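Local atomic coordinates of mannosephosphate isomerase, putative (Archaeoglobus fulgidus, PDB entry 1ZX5), a protein that probably catalyses the zinc-dependent interconversion of mannose 6-phosphate and fructose 6-phosphate, as a type 1 mannosephosphate isomerase. Residues L4-F9 and L261-A267; I243-M249 and I293-L298; D70-G74 and L276-S280. One frame throughout, in Å; residues are numbered along the deposited sequence.

Interaction 1 (L4-F9 and L261-A267); sequences LPSFIF and LRGKETA
Glu265 holds two successive backbone amides of segment 4-9 with its two carboxylate oxygens. Glu265 OE1 accepts from Ser6 N at 3.1 Å along a nearly straight line (163°), while Glu265 OE2 accepts from Phe7 N at 3.0 Å through a more bent N-H...O angle (140°); each oxygen uses its syn lone pair. CG of Glu265 sits between the backbone N and the carbonyl carbon, and a bend at chi2 turns the carboxylate toward those amides. A water donates to Phe7 O; its approach to OE2 is doubtfully short. With an alanine in place of Glu265, the amides of Ser6 and Phe7 would probably be left without their common acceptor and this part of the chain freer to move. Lys264 adds two bonds: its N-H points almost straight at Ser6 OG (N to OG 3.0 Å, 174°), an oxygen also bonded to Thr281 OG1, and its NZ meets Leu4 O almost head-on at 2.7 Å.

The apolar contacts centre on Phe7. Leu261 CB lies over one face, 3.8 Å from the centroid of the Phe7 ring, a CH-pi contact offset toward the rim; Ser6 CB covers the other face, and the Arg262 carbonyl carbon meets the ring edge. Farther along, Ala267 CB touches the edge of the Phe9 ring, 3.8 Å from CZ.

Segment 261-267 is a beta-hairpin turn, closed by paired bonds between Leu261 and Ala267, linking strands 259-262 and 266-269 of the cupin domain. Phe7 meets Phe284 of strand 283-288 edge-to-face, Ile8 pairs by backbone with Leu276 of strand 274-277, and Leu4 packs on helix 61-73.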
loop_
_atom_site.group_PDB
_atom_site.type_symbol
_atom_site.label_atom_id
_atom_site.label_comp_id
_atom_site.label_asym_id
_atom_site.label_seq_id
_atom_site.Cartn_x
_atom_site.Cartn_y
_atom_site.Cartn_z
ATOM N N LEU A 4 -24.054 -3.412 6.862
ATOM C CA LEU A 4 -23.244 -2.364 6.249
ATOM C C LEU A 4 -23.650 -2.068 4.806
ATOM O O LEU A 4 -24.072 -2.973 4.084
ATOM C CB LEU A 4 -21.756 -2.718 6.332
ATOM C CG LEU A 4 -21.148 -2.878 7.730
ATOM C CD1 LEU A 4 -19.725 -3.410 7.627
ATOM C CD2 LEU A 4 -21.193 -1.567 8.529
ATOM N N PRO A 5 -23.508 -0.796 4.377
ATOM C CA PRO A 5 -23.769 -0.468 2.977
ATOM C C PRO A 5 -22.679 -1.052 2.086
ATOM O O PRO A 5 -21.681 -1.563 2.594
ATOM C CB PRO A 5 -23.718 1.061 2.960
ATOM C CG PRO A 5 -22.848 1.420 4.104
ATOM C CD PRO A 5 -23.087 0.385 5.153
ATOM N N SER A 6 -22.883 -0.989 0.775
ATOM C CA SER A 6 -21.905 -1.475 -0.191
ATOM C C SER A 6 -20.615 -0.652 -0.216
ATOM O O SER A 6 -19.539 -1.195 -0.445
ATOM C CB SER A 6 -22.509 -1.493 -1.595
ATOM O OG SER A 6 -23.354 -2.601 -1.771
ATOM N N PHE A 7 -20.738 0.655 -0.001
ATOM C CA PHE A 7 -19.647 1.580 -0.213
ATOM C C PHE A 7 -19.440 2.489 0.992
ATOM O O PHE A 7 -20.314 3.291 1.339
ATOM C CB PHE A 7 -19.887 2.412 -1.484
ATOM C CG PHE A 7 -20.325 1.595 -2.678
ATOM C CD1 PHE A 7 -19.494 0.609 -3.213
ATOM C CD2 PHE A 7 -21.567 1.810 -3.258
ATOM C CE1 PHE A 7 -19.904 -0.152 -4.311
ATOM C CE2 PHE A 7 -21.982 1.059 -4.355
ATOM C CZ PHE A 7 -21.142 0.078 -4.883
ATOM N N ILE A 8 -18.279 2.341 1.624
ATOM C CA ILE A 8 -17.919 3.110 2.800
ATOM C C ILE A 8 -16.784 4.056 2.423
ATOM O O ILE A 8 -15.806 3.648 1.797
ATOM C CB ILE A 8 -17.551 2.187 3.990
ATOM C CG1 ILE A 8 -18.784 1.361 4.407
ATOM C CG2 ILE A 8 -16.965 2.998 5.178
ATOM C CD1 ILE A 8 -18.485 0.193 5.360
ATOM N N PHE A 9 -16.943 5.323 2.786
ATOM C CA PHE A 9 -15.998 6.366 2.416
ATOM C C PHE A 9 -15.267 6.877 3.652
ATOM O O PHE A 9 -15.769 6.732 4.763
ATOM C CB PHE A 9 -16.744 7.485 1.677
ATOM C CG PHE A 9 -17.318 7.031 0.367
ATOM C CD1 PHE A 9 -16.526 6.997 -0.777
ATOM C CD2 PHE A 9 -18.638 6.575 0.285
ATOM C CE1 PHE A 9 -17.038 6.548 -1.986
ATOM C CE2 PHE A 9 -19.156 6.117 -0.924
ATOM C CZ PHE A 9 -18.355 6.101 -2.061
ATOM N N LEU A 261 -21.010 4.236 -8.784
ATOM C CA LEU A 261 -20.977 2.913 -8.173
ATOM C C LEU A 261 -22.405 2.510 -7.853
ATOM O O LEU A 261 -23.163 3.302 -7.286
ATOM C CB LEU A 261 -20.117 2.917 -6.888
ATOM C CG LEU A 261 -18.700 3.540 -6.888
ATOM C CD1 LEU A 261 -18.035 3.503 -5.495
ATOM C CD2 LEU A 261 -17.799 2.882 -7.922
ATOM N N ARG A 262 -22.789 1.298 -8.232
ATOM C CA ARG A 262 -24.154 0.819 -7.970
ATOM C C ARG A 262 -24.093 -0.561 -7.333
ATOM O O ARG A 262 -23.662 -1.528 -7.964
ATOM C CB ARG A 262 -25.001 0.786 -9.254
ATOM C CG ARG A 262 -25.161 2.142 -9.939
ATOM C CD ARG A 262 -26.017 2.045 -11.208
ATOM N NE ARG A 262 -26.305 3.364 -11.779
ATOM C CZ ARG A 262 -25.537 4.033 -12.657
ATOM N NH1 ARG A 262 -24.366 3.541 -13.112
ATOM N NH2 ARG A 262 -25.955 5.225 -13.088
ATOM N N GLY A 263 -24.503 -0.627 -6.072
ATOM C CA GLY A 263 -24.538 -1.861 -5.304
ATOM C C GLY A 263 -25.874 -1.922 -4.595
ATOM O O GLY A 263 -26.928 -1.846 -5.226
ATOM N N LYS A 264 -25.855 -2.042 -3.276
ATOM C CA LYS A 264 -27.108 -1.987 -2.534
ATOM C C LYS A 264 -27.653 -0.553 -2.558
ATOM O O LYS A 264 -28.860 -0.344 -2.559
ATOM C CB LYS A 264 -26.916 -2.524 -1.121
ATOM C CG LYS A 264 -26.624 -4.023 -1.124
ATOM C CD LYS A 264 -26.580 -4.624 0.269
ATOM C CE LYS A 264 -25.444 -4.048 1.079
ATOM N NZ LYS A 264 -25.422 -4.671 2.440
ATOM N N GLU A 265 -26.740 0.419 -2.614
ATOM C CA GLU A 265 -27.088 1.814 -2.837
ATOM C C GLU A 265 -26.194 2.358 -3.958
ATOM O O GLU A 265 -25.307 1.660 -4.440
ATOM C CB GLU A 265 -26.952 2.615 -1.531
ATOM C CG GLU A 265 -25.517 2.991 -1.113
ATOM C CD GLU A 265 -24.645 1.818 -0.604
ATOM O OE1 GLU A 265 -25.164 0.704 -0.337
ATOM O OE2 GLU A 265 -23.414 2.032 -0.458
ATOM N N THR A 266 -26.441 3.594 -4.380
ATOM C CA THR A 266 -25.677 4.224 -5.448
ATOM C C THR A 266 -24.762 5.266 -4.815
ATOM O O THR A 266 -25.143 5.947 -3.860
ATOM C CB THR A 266 -26.629 4.830 -6.525
ATOM O OG1 THR A 266 -27.420 3.778 -7.095
ATOM C CG2 THR A 266 -25.873 5.513 -7.661
ATOM N N ALA A 267 -23.541 5.355 -5.317
ATOM C CA ALA A 267 -22.559 6.304 -4.813
ATOM C C ALA A 267 -21.676 6.716 -5.978
ATOM O O ALA A 267 -21.892 6.289 -7.105
ATOM C CB ALA A 267 -21.723 5.674 -3.708
HETATM O O HOH W 1 -22.660 4.390 -0.020
#

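Interaction 2 (I243-M249 and I293-L298); sequences IKTGGVM and IVRIYL
Ile243 and Arg295 run past each other in opposite directions, with Ile243 CG2 against Arg295 CD at 3.6 Å. The arginine side chain leaves its strand with CG anti to the backbone N (chi1 -170°), then turns at chi3 (69°), so that the guanidinium comes under the backbone of Lys244 and Thr245. The flat group fits a slot: Lys244 O lies over one face and Tyr297 CD2, 3.4 Å above the plane and offset toward the rim, over the other. Lys244 O approaches NH2 at too poor an angle to bond. At the edge, in the plane, a water fills the corner, accepting from Arg295 NH2 at 3.0 Å and donating to Thr245 O. NE is held by a salt bridge to Glu233.

Val248 makes the second bump. Its CG2 lies against the Leu298 backbone, 3.5 Å from Leu298 O, with Tyr297 CB only loosely alongside. Beside it the fit reverses, as Leu298 sends CD1 against CB of Met249 (a selenomethionine) at 3.9 Å and lays CG near Met249 O. No direct hydrogen bond joins the segments. The chain between the bumps is shaped by an ST turn, in which Thr245 OG1, also hydrogen-bonded to Thr281 O, accepts from Gly247 N at 3.1 Å, and by positive phi at Gly246 and Gly247.

The contact spans two sheets of the cupin domain: strand 240-244 is an outer strand of one, paired with 283-288, while 291-298 lies inside the other, between 230-237 and 250-256. Met249 and Leu298 both continue onto Ile85 of strand 85-92.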
loop_
_atom_site.group_PDB
_atom_site.type_symbol
_atom_site.label_atom_id
_atom_site.label_comp_id
_atom_site.label_asym_id
_atom_site.label_seq_id
_atom_site.Cartn_x
_atom_site.Cartn_y
_atom_site.Cartn_z
ATOM N N ILE A 243 -18.279 -5.845 -10.989
ATOM C CA ILE A 243 -17.133 -6.243 -10.189
ATOM C C ILE A 243 -17.580 -7.166 -9.059
ATOM O O ILE A 243 -18.572 -6.888 -8.387
ATOM C CB ILE A 243 -16.378 -4.984 -9.655
ATOM C CG1 ILE A 243 -15.799 -4.188 -10.834
ATOM C CG2 ILE A 243 -15.274 -5.371 -8.638
ATOM C CD1 ILE A 243 -14.916 -3.044 -10.420
ATOM N N LYS A 244 -16.855 -8.270 -8.870
ATOM C CA LYS A 244 -17.122 -9.229 -7.787
ATOM C C LYS A 244 -16.117 -9.036 -6.669
ATOM O O LYS A 244 -14.919 -8.936 -6.933
ATOM C CB LYS A 244 -17.000 -10.681 -8.287
ATOM C CG LYS A 244 -17.704 -10.982 -9.585
ATOM C CD LYS A 244 -19.187 -11.032 -9.380
ATOM C CE LYS A 244 -19.865 -11.848 -10.459
ATOM N NZ LYS A 244 -21.299 -12.069 -10.094
ATOM N N THR A 245 -16.589 -9.007 -5.426
ATOM C CA THR A 245 -15.684 -8.934 -4.277
ATOM C C THR A 245 -14.946 -10.256 -4.019
ATOM O O THR A 245 -13.823 -10.252 -3.504
ATOM C CB THR A 245 -16.423 -8.528 -2.979
ATOM O OG1 THR A 245 -17.462 -9.473 -2.703
ATOM C CG2 THR A 245 -17.016 -7.121 -3.092
ATOM N N GLY A 246 -15.580 -11.373 -4.383
ATOM C CA GLY A 246 -15.114 -12.710 -4.009
ATOM C C GLY A 246 -15.524 -13.089 -2.589
ATOM O O GLY A 246 -14.995 -14.045 -2.026
ATOM N N GLY A 247 -16.456 -12.335 -1.996
ATOM C CA GLY A 247 -16.909 -12.614 -0.632
ATOM C C GLY A 247 -15.859 -12.315 0.427
ATOM O O GLY A 247 -15.903 -12.865 1.521
ATOM N N VAL A 248 -14.911 -11.447 0.082
ATOM C CA VAL A 248 -13.937 -10.889 1.026
ATOM C C VAL A 248 -13.980 -9.360 0.961
ATOM O O VAL A 248 -14.516 -8.788 0.003
ATOM C CB VAL A 248 -12.483 -11.374 0.733
ATOM C CG1 VAL A 248 -12.381 -12.915 0.830
ATOM C CG2 VAL A 248 -12.002 -10.878 -0.627
HETATM N N MSE A 249 -13.418 -8.706 1.975
HETATM C CA MSE A 249 -13.250 -7.256 1.966
HETATM C C MSE A 249 -12.468 -6.785 0.731
HETATM O O MSE A 249 -11.431 -7.374 0.376
HETATM C CB MSE A 249 -12.515 -6.815 3.225
HETATM C CG MSE A 249 -12.658 -5.350 3.569
HETATM SE SE MSE A 249 -11.411 -4.834 5.048
HETATM C CE MSE A 249 -9.716 -4.814 4.009
ATOM N N ILE A 293 -9.779 1.768 -12.295
ATOM C CA ILE A 293 -10.081 1.639 -10.881
ATOM C C ILE A 293 -9.256 0.456 -10.362
ATOM O O ILE A 293 -9.163 -0.577 -11.016
ATOM C CB ILE A 293 -11.636 1.507 -10.646
ATOM C CG1 ILE A 293 -12.001 1.667 -9.156
ATOM C CG2 ILE A 293 -12.213 0.207 -11.272
ATOM C CD1 ILE A 293 -13.494 1.950 -8.923
ATOM N N VAL A 294 -8.628 0.634 -9.206
ATOM C CA VAL A 294 -7.817 -0.407 -8.617
ATOM C C VAL A 294 -8.665 -1.165 -7.610
ATOM O O VAL A 294 -9.261 -0.558 -6.709
ATOM C CB VAL A 294 -6.556 0.181 -7.907
ATOM C CG1 VAL A 294 -5.651 -0.954 -7.379
ATOM C CG2 VAL A 294 -5.783 1.124 -8.858
ATOM N N ARG A 295 -8.725 -2.484 -7.756
ATOM C CA ARG A 295 -9.398 -3.322 -6.775
ATOM C C ARG A 295 -8.354 -3.998 -5.879
ATOM O O ARG A 295 -7.496 -4.728 -6.363
ATOM C CB ARG A 295 -10.265 -4.373 -7.466
ATOM C CG ARG A 295 -11.177 -5.113 -6.514
ATOM C CD ARG A 295 -12.017 -6.177 -7.215
ATOM N NE ARG A 295 -11.226 -7.309 -7.682
ATOM C CZ ARG A 295 -11.099 -8.473 -7.050
ATOM N NH1 ARG A 295 -10.351 -9.431 -7.595
ATOM N NH2 ARG A 295 -11.724 -8.703 -5.896
ATOM N N ILE A 296 -8.447 -3.746 -4.580
ATOM C CA ILE A 296 -7.562 -4.336 -3.593
ATOM C C ILE A 296 -8.385 -5.388 -2.853
ATOM O O ILE A 296 -9.502 -5.126 -2.438
ATOM C CB ILE A 296 -6.986 -3.239 -2.623
ATOM C CG1 ILE A 296 -6.286 -2.138 -3.430
ATOM C CG2 ILE A 296 -6.054 -3.856 -1.559
ATOM C CD1 ILE A 296 -6.088 -0.801 -2.673
ATOM N N TYR A 297 -7.853 -6.589 -2.715
ATOM C CA TYR A 297 -8.640 -7.683 -2.164
ATOM C C TYR A 297 -7.792 -8.544 -1.240
ATOM O O TYR A 297 -6.566 -8.601 -1.366
ATOM C CB TYR A 297 -9.249 -8.546 -3.296
ATOM C CG TYR A 297 -8.222 -9.023 -4.289
ATOM C CD1 TYR A 297 -7.546 -10.234 -4.092
ATOM C CD2 TYR A 297 -7.896 -8.253 -5.413
ATOM C CE1 TYR A 297 -6.590 -10.677 -4.980
ATOM C CE2 TYR A 297 -6.937 -8.692 -6.323
ATOM C CZ TYR A 297 -6.283 -9.903 -6.096
ATOM O OH TYR A 297 -5.326 -10.361 -6.984
ATOM N N LEU A 298 -8.465 -9.213 -0.311
ATOM C CA LEU A 298 -7.822 -10.181 0.567
ATOM C C LEU A 298 -7.805 -11.535 -0.129
ATOM O O LEU A 298 -8.654 -11.824 -0.974
ATOM C CB LEU A 298 -8.558 -10.255 1.904
ATOM C CG LEU A 298 -8.751 -8.932 2.651
ATOM C CD1 LEU A 298 -9.466 -9.187 3.977
ATOM C CD2 LEU A 298 -7.413 -8.180 2.866
HETATM O O HOH W 2 -11.357 -11.391 -4.665
#

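Interaction 3 (D70-G74 and L276-S280)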
loop_
_atom_site.group_PDB
_atom_site.type_symbol
_atom_site.label_atom_id
_atom_site.label_comp_id
_atom_site.label_asym_id
_atom_site.label_seq_id
_atom_site.Cartn_x
_atom_site.Cartn_y
_atom_site.Cartn_z
ATOM N N ASP A 70 -16.585 -9.714 11.063
ATOM C CA ASP A 70 -17.041 -10.877 10.281
ATOM C C ASP A 70 -17.683 -10.465 8.961
ATOM O O ASP A 70 -17.368 -11.031 7.923
ATOM C CB ASP A 70 -18.028 -11.752 11.080
ATOM C CG ASP A 70 -17.387 -12.422 12.296
ATOM O OD1 ASP A 70 -16.144 -12.365 12.458
ATOM O OD2 ASP A 70 -18.138 -13.017 13.103
ATOM N N GLU A 71 -18.579 -9.480 9.017
ATOM C CA GLU A 71 -19.205 -8.924 7.814
ATOM C C GLU A 71 -18.200 -8.261 6.866
ATOM O O GLU A 71 -18.295 -8.429 5.650
ATOM C CB GLU A 71 -20.319 -7.931 8.162
ATOM C CG GLU A 71 -21.166 -7.575 6.947
ATOM C CD GLU A 71 -22.238 -6.528 7.214
ATOM O OE1 GLU A 71 -22.571 -6.282 8.398
ATOM O OE2 GLU A 71 -22.759 -5.962 6.220
ATOM N N LEU A 72 -17.244 -7.516 7.420
ATOM C CA LEU A 72 -16.208 -6.891 6.602
ATOM C C LEU A 72 -15.321 -7.913 5.898
ATOM O O LEU A 72 -15.046 -7.782 4.705
ATOM C CB LEU A 72 -15.332 -5.944 7.426
ATOM C CG LEU A 72 -15.804 -4.516 7.692
ATOM C CD1 LEU A 72 -14.831 -3.858 8.666
ATOM C CD2 LEU A 72 -15.904 -3.712 6.402
ATOM N N LEU A 73 -14.876 -8.925 6.638
ATOM C CA LEU A 73 -13.881 -9.859 6.127
ATOM C C LEU A 73 -14.475 -10.990 5.309
ATOM O O LEU A 73 -13.815 -11.502 4.400
ATOM C CB LEU A 73 -13.025 -10.425 7.259
ATOM C CG LEU A 73 -12.097 -9.466 8.012
ATOM C CD1 LEU A 73 -11.470 -10.196 9.202
ATOM C CD2 LEU A 73 -11.012 -8.856 7.115
ATOM N N GLY A 74 -15.709 -11.378 5.633
ATOM C CA GLY A 74 -16.395 -12.446 4.917
ATOM C C GLY A 74 -15.658 -13.759 5.039
ATOM O O GLY A 74 -15.404 -14.229 6.153
ATOM N N LEU A 276 -14.301 1.620 0.560
ATOM C CA LEU A 276 -14.245 0.330 1.244
ATOM C C LEU A 276 -15.543 -0.456 0.995
ATOM O O LEU A 276 -16.643 0.033 1.276
ATOM C CB LEU A 276 -14.011 0.536 2.751
ATOM C CG LEU A 276 -14.125 -0.656 3.719
ATOM C CD1 LEU A 276 -12.960 -1.613 3.567
ATOM C CD2 LEU A 276 -14.184 -0.154 5.179
ATOM N N VAL A 277 -15.401 -1.669 0.461
ATOM C CA VAL A 277 -16.534 -2.517 0.140
ATOM C C VAL A 277 -16.516 -3.734 1.066
ATOM O O VAL A 277 -15.620 -4.574 0.961
ATOM C CB VAL A 277 -16.498 -2.987 -1.341
ATOM C CG1 VAL A 277 -17.777 -3.773 -1.697
ATOM C CG2 VAL A 277 -16.262 -1.789 -2.303
ATOM N N PRO A 278 -17.490 -3.823 1.989
ATOM C CA PRO A 278 -17.581 -5.006 2.858
ATOM C C PRO A 278 -17.856 -6.293 2.072
ATOM O O PRO A 278 -18.502 -6.251 1.020
ATOM C CB PRO A 278 -18.759 -4.682 3.798
ATOM C CG PRO A 278 -18.926 -3.182 3.721
ATOM C CD PRO A 278 -18.542 -2.833 2.294
ATOM N N ALA A 279 -17.358 -7.416 2.590
ATOM C CA ALA A 279 -17.598 -8.750 2.013
ATOM C C ALA A 279 -19.066 -9.101 1.826
ATOM O O ALA A 279 -19.401 -9.929 0.976
ATOM C CB ALA A 279 -16.934 -9.812 2.856
ATOM N N SER A 280 -19.941 -8.483 2.617
ATOM C CA SER A 280 -21.383 -8.713 2.495
ATOM C C SER A 280 -21.977 -8.186 1.178
ATOM O O SER A 280 -23.133 -8.434 0.885
ATOM C CB SER A 280 -22.133 -8.123 3.694
ATOM O OG SER A 280 -21.928 -6.722 3.792
#
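Glu71 OE2 is gripped by two donors. Ser280 OG donates to Glu71 OE2 at 2.7 Å, on the anti lone pair of that oxygen, the one directed away from OE1, and Leu4 N binds the same oxygen; OE1 in turn accepts from Glu3 N. The carboxylate is thus fixed from both of its oxygens. Glu71 gets there by putting CG anti to its backbone nitrogen (chi1 -168°) and extending beyond it, which also lays CG against Ser280 CB, 3.4 Å away.

Backbone bonds join the same two pieces of chain. Ala279 N donates to Leu72 O at 3.2 Å. Ser280 N reaches Glu71 O only weakly, at 3.5 Å.

These carbonyls belong to the last turn of helix 61-73, whose C-terminal end is thereby met by amides from the loop following strand 274-277 of the cupin domain. Gly74 is the first residue to leave helical phi/psi, with positive phi, although its N still bonds to Asp70 O at 2.8 Å. Ala279 CB fits closely here, 3.4 Å from Gly74 CA and also against Leu72 O; the missing side chain of Gly74 matters, since a beta carbon there would collide with that methyl.

The apolar flank is made by Leu72, whose CD2 meets Pro278 CB at 4.0 Å, the two side chains crossing at an oblique angle, and Leu276 CD2 at 4.1 Å. Leu276 extends this patch along the helix to Met61 and Leu64, and Val277 pairs through its backbone with Asn250 of strand 250-256.

In the fold
The three contacts lie on the same side of the chain's centre: interactions 2 and 3 have centres about 10 Å apart, 1 and 3 about 12 Å, and 1 and 2 about 14 Å. Along the chain the segments run 4-9, 70-74, 243-249, 261-267, 276-280, 293-298, so each pair of contacts crosses. Interactions 1 and 2 share the sheet of strands 240-244, 283-288, 259-262 and 266-269; 2 and 3 share the one holding 291-298, 250-256 and 274-277. Interactions 1 and 3 tie early chain to the cupin domain, while 2 joins two sheets within it. None lines the beta-l-fructofuranose pocket, and their geometry is consistent with structural packing.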